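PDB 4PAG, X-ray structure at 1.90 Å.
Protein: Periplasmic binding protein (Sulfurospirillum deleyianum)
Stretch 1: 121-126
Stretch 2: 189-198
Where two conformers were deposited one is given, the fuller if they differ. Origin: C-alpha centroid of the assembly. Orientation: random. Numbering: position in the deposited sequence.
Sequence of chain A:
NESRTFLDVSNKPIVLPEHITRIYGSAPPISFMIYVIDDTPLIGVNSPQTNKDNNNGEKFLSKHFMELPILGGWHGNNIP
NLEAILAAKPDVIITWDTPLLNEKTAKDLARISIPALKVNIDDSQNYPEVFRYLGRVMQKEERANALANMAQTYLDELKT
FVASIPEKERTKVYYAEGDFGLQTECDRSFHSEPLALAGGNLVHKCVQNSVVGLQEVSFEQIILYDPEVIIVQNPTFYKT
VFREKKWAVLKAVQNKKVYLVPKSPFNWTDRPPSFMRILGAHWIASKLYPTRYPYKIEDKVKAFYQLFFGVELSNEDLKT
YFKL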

# COMPACT_ATOMS: atom_id res chain seq x y z
N ILE A 121 -5.58 -2.15 -8.79
CA ILE A 121 -4.32 -2.38 -8.07
C ILE A 121 -4.43 -3.38 -6.93
O ILE A 121 -3.51 -3.52 -6.13
CB ILE A 121 -3.77 -1.06 -7.51
CG1 ILE A 121 -4.86 -0.32 -6.72
CG2 ILE A 121 -3.26 -0.19 -8.64
CD1 ILE A 121 -4.33 0.69 -5.74
N ASP A 122 -5.55 -4.09 -6.84
CA ASP A 122 -5.77 -4.98 -5.72
C ASP A 122 -4.77 -6.15 -5.72
O ASP A 122 -4.20 -6.48 -4.68
CB ASP A 122 -7.21 -5.46 -5.69
CG ASP A 122 -8.18 -4.39 -5.18
OD1 ASP A 122 -7.74 -3.29 -4.73
OD2 ASP A 122 -9.38 -4.63 -5.23
N ASP A 123 -4.55 -6.74 -6.88
CA ASP A 123 -3.50 -7.73 -7.06
C ASP A 123 -2.21 -6.96 -7.29
O ASP A 123 -2.09 -6.24 -8.27
CB ASP A 123 -3.80 -8.64 -8.26
CG ASP A 123 -2.85 -9.84 -8.37
OD1 ASP A 123 -1.75 -9.84 -7.77
OD2 ASP A 123 -3.23 -10.79 -9.10
N SER A 124 -1.24 -7.12 -6.38
CA SER A 124 0.01 -6.37 -6.49
C SER A 124 0.81 -6.71 -7.76
O SER A 124 1.63 -5.90 -8.21
CB SER A 124 0.87 -6.57 -5.23
OG SER A 124 0.27 -5.98 -4.07
N GLN A 125 0.57 -7.89 -8.33
CA GLN A 125 1.20 -8.26 -9.59
C GLN A 125 0.79 -7.31 -10.73
O GLN A 125 1.48 -7.25 -11.75
CB GLN A 125 0.86 -9.72 -9.96
CG GLN A 125 1.13 -10.73 -8.84
CD GLN A 125 2.54 -11.28 -8.84
OE1 GLN A 125 2.86 -12.17 -8.06
NE2 GLN A 125 3.38 -10.78 -9.72
N ASN A 126 -0.30 -6.56 -10.55
CA ASN A 126 -0.73 -5.55 -11.53
C ASN A 126 0.08 -4.24 -11.53
O ASN A 126 -0.08 -3.43 -12.44
CB ASN A 126 -2.20 -5.18 -11.34
CG ASN A 126 -3.15 -6.31 -11.65
OD1 ASN A 126 -2.77 -7.36 -12.17
ND2 ASN A 126 -4.42 -6.11 -11.31
N SER A 189 -8.53 -10.07 1.52
CA SER A 189 -8.83 -8.67 1.79
C SER A 189 -7.79 -7.81 1.12
O SER A 189 -6.62 -8.19 1.10
CB SER A 189 -8.79 -8.40 3.30
OG SER A 189 -8.74 -7.01 3.60
N PHE A 190 -8.17 -6.65 0.58
CA PHE A 190 -7.14 -5.79 0.01
C PHE A 190 -6.20 -5.19 1.07
O PHE A 190 -5.12 -4.68 0.73
CB PHE A 190 -7.67 -4.77 -1.02
CG PHE A 190 -8.65 -3.74 -0.50
CD1 PHE A 190 -8.27 -2.78 0.44
CD2 PHE A 190 -9.92 -3.66 -1.06
CE1 PHE A 190 -9.17 -1.81 0.86
CE2 PHE A 190 -10.82 -2.69 -0.64
CZ PHE A 190 -10.44 -1.76 0.33
N HIS A 191 -6.59 -5.28 2.33
CA HIS A 191 -5.73 -4.84 3.43
C HIS A 191 -4.63 -5.84 3.83
O HIS A 191 -3.63 -5.44 4.42
CB HIS A 191 -6.58 -4.51 4.65
CG HIS A 191 -7.44 -3.30 4.46
ND1 HIS A 191 -6.92 -2.04 4.28
CD2 HIS A 191 -8.79 -3.16 4.40
CE1 HIS A 191 -7.91 -1.17 4.14
NE2 HIS A 191 -9.05 -1.83 4.21
N SER A 192 -4.83 -7.12 3.52
CA SER A 192 -3.87 -8.18 3.88
C SER A 192 -3.17 -8.86 2.69
O SER A 192 -2.32 -9.73 2.89
CB SER A 192 -4.57 -9.26 4.71
OG SER A 192 -5.57 -9.91 3.96
N GLU A 193 -3.50 -8.45 1.48
CA GLU A 193 -2.95 -9.04 0.25
C GLU A 193 -1.43 -9.35 0.24
O GLU A 193 -1.05 -10.44 -0.18
CB GLU A 193 -3.32 -8.18 -0.97
CG GLU A 193 -2.95 -8.78 -2.31
CD GLU A 193 -1.62 -8.29 -2.87
OE1 GLU A 193 -1.01 -7.36 -2.28
OE2 GLU A 193 -1.18 -8.82 -3.91
N PRO A 194 -0.57 -8.40 0.68
CA PRO A 194 0.86 -8.66 0.59
C PRO A 194 1.33 -9.75 1.56
O PRO A 194 2.37 -10.37 1.33
CB PRO A 194 1.50 -7.32 0.95
CG PRO A 194 0.47 -6.59 1.72
CD PRO A 194 -0.84 -7.02 1.14
N LEU A 195 0.57 -9.98 2.62
CA LEU A 195 0.87 -11.07 3.55
C LEU A 195 0.70 -12.43 2.86
O LEU A 195 1.52 -13.33 3.03
CB LEU A 195 -0.01 -10.98 4.80
CG LEU A 195 0.23 -9.73 5.65
CD1 LEU A 195 -1.00 -9.35 6.46
CD2 LEU A 195 1.41 -9.95 6.57
N ALA A 196 -0.35 -12.56 2.06
CA ALA A 196 -0.57 -13.77 1.26
C ALA A 196 0.41 -13.86 0.09
O ALA A 196 0.89 -14.94 -0.24
CB ALA A 196 -2.00 -13.80 0.76
N LEU A 197 0.70 -12.72 -0.53
CA LEU A 197 1.65 -12.67 -1.64
C LEU A 197 3.06 -13.09 -1.21
O LEU A 197 3.83 -13.65 -2.00
CB LEU A 197 1.70 -11.26 -2.23
CG LEU A 197 2.36 -11.12 -3.60
CD1 LEU A 197 1.51 -11.80 -4.67
CD2 LEU A 197 2.57 -9.64 -3.92
N ALA A 198 3.39 -12.81 0.04
CA ALA A 198 4.67 -13.18 0.62
C ALA A 198 4.74 -14.65 1.07
O ALA A 198 5.76 -15.07 1.59
CB ALA A 198 4.98 -12.27 1.79
O HOH W 1 -4.88 -5.52 -2.49
O HOH W 2 -2.27 -10.89 -4.97

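How do the two backbones lie with respect to each other? Stretch 2 begins as a loop, tied by a bond from Ser-192 N to Ser-189 O, and becomes a helix from Glu-193 to Leu-197, where Leu-197 N reaches Glu-193 O at 2.9 Å. Stretch 1 has no regular helix or strand in its first half, but it folds back tightly enough for Asn-126 N to bond Asp-123 O at 2.9 Å. The chains come nearest at Asp-122 and Phe-190, whose CA atoms are 5.9 Å apart; farther along, Ser-124 CA and Pro-194 CA are 7.5 Å apart. No direct backbone-to-backbone hydrogen bond spans these gaps, so side chains and water must bridge them.

Which residue does most to join the stretches? Glu-193 points its CB toward stretch 1 and offers both carboxylate oxygens to Ser-124. Ser-124 N donates to Glu-193 OE2 at 3.0 Å with a nearly straight angle of 164°, while Ser-124 OG donates to Glu-193 OE1 at a short 2.6 Å. A carboxylate suits this place because its two acceptors can take the amide and the hydroxyl of a single residue, and serine is small enough to present both donors close together. With chi1 at -173° and chi2 at -96°, the glutamate chain also passes Asp-122, bringing Glu-193 CG within 3.5 Å of Asp-122 O.

How is a second acid tolerated beside this carboxylate? Asp-123 OD1 lies 4.0 Å from Glu-193 OE2, a close approach of like charges, but donors are supplied to both atoms. Water 2 donates to Asp-123 OD1 at 3.0 Å and to Glu-193 OE2 at 2.6 Å, linking the acids, and Gln-125 N donates to Asp-123 OD1 at 3.1 Å within stretch 1.

What packs around the polar centre? On one flank Leu-197 points toward stretch 1, its CD2 3.7 Å from Ser-124 CB and its CD1 3.7 Å from Gln-125 OE1; the branched leucine thus covers a buried serine and meets the end of the longer glutamine. At the other end Phe-190 directs its CB toward stretch 1 while its ring leads away, and Phe-190 CB lies 4.0 Å from Asp-122 OD1, an atom hydrogen-bonded elsewhere in the structure. Water 1 spans the backbones here, donating to Asp-122 O at 2.5 Å and, weakly, to Phe-190 O at 3.3 Å. Altogether 281 Å² is buried, counting both sides.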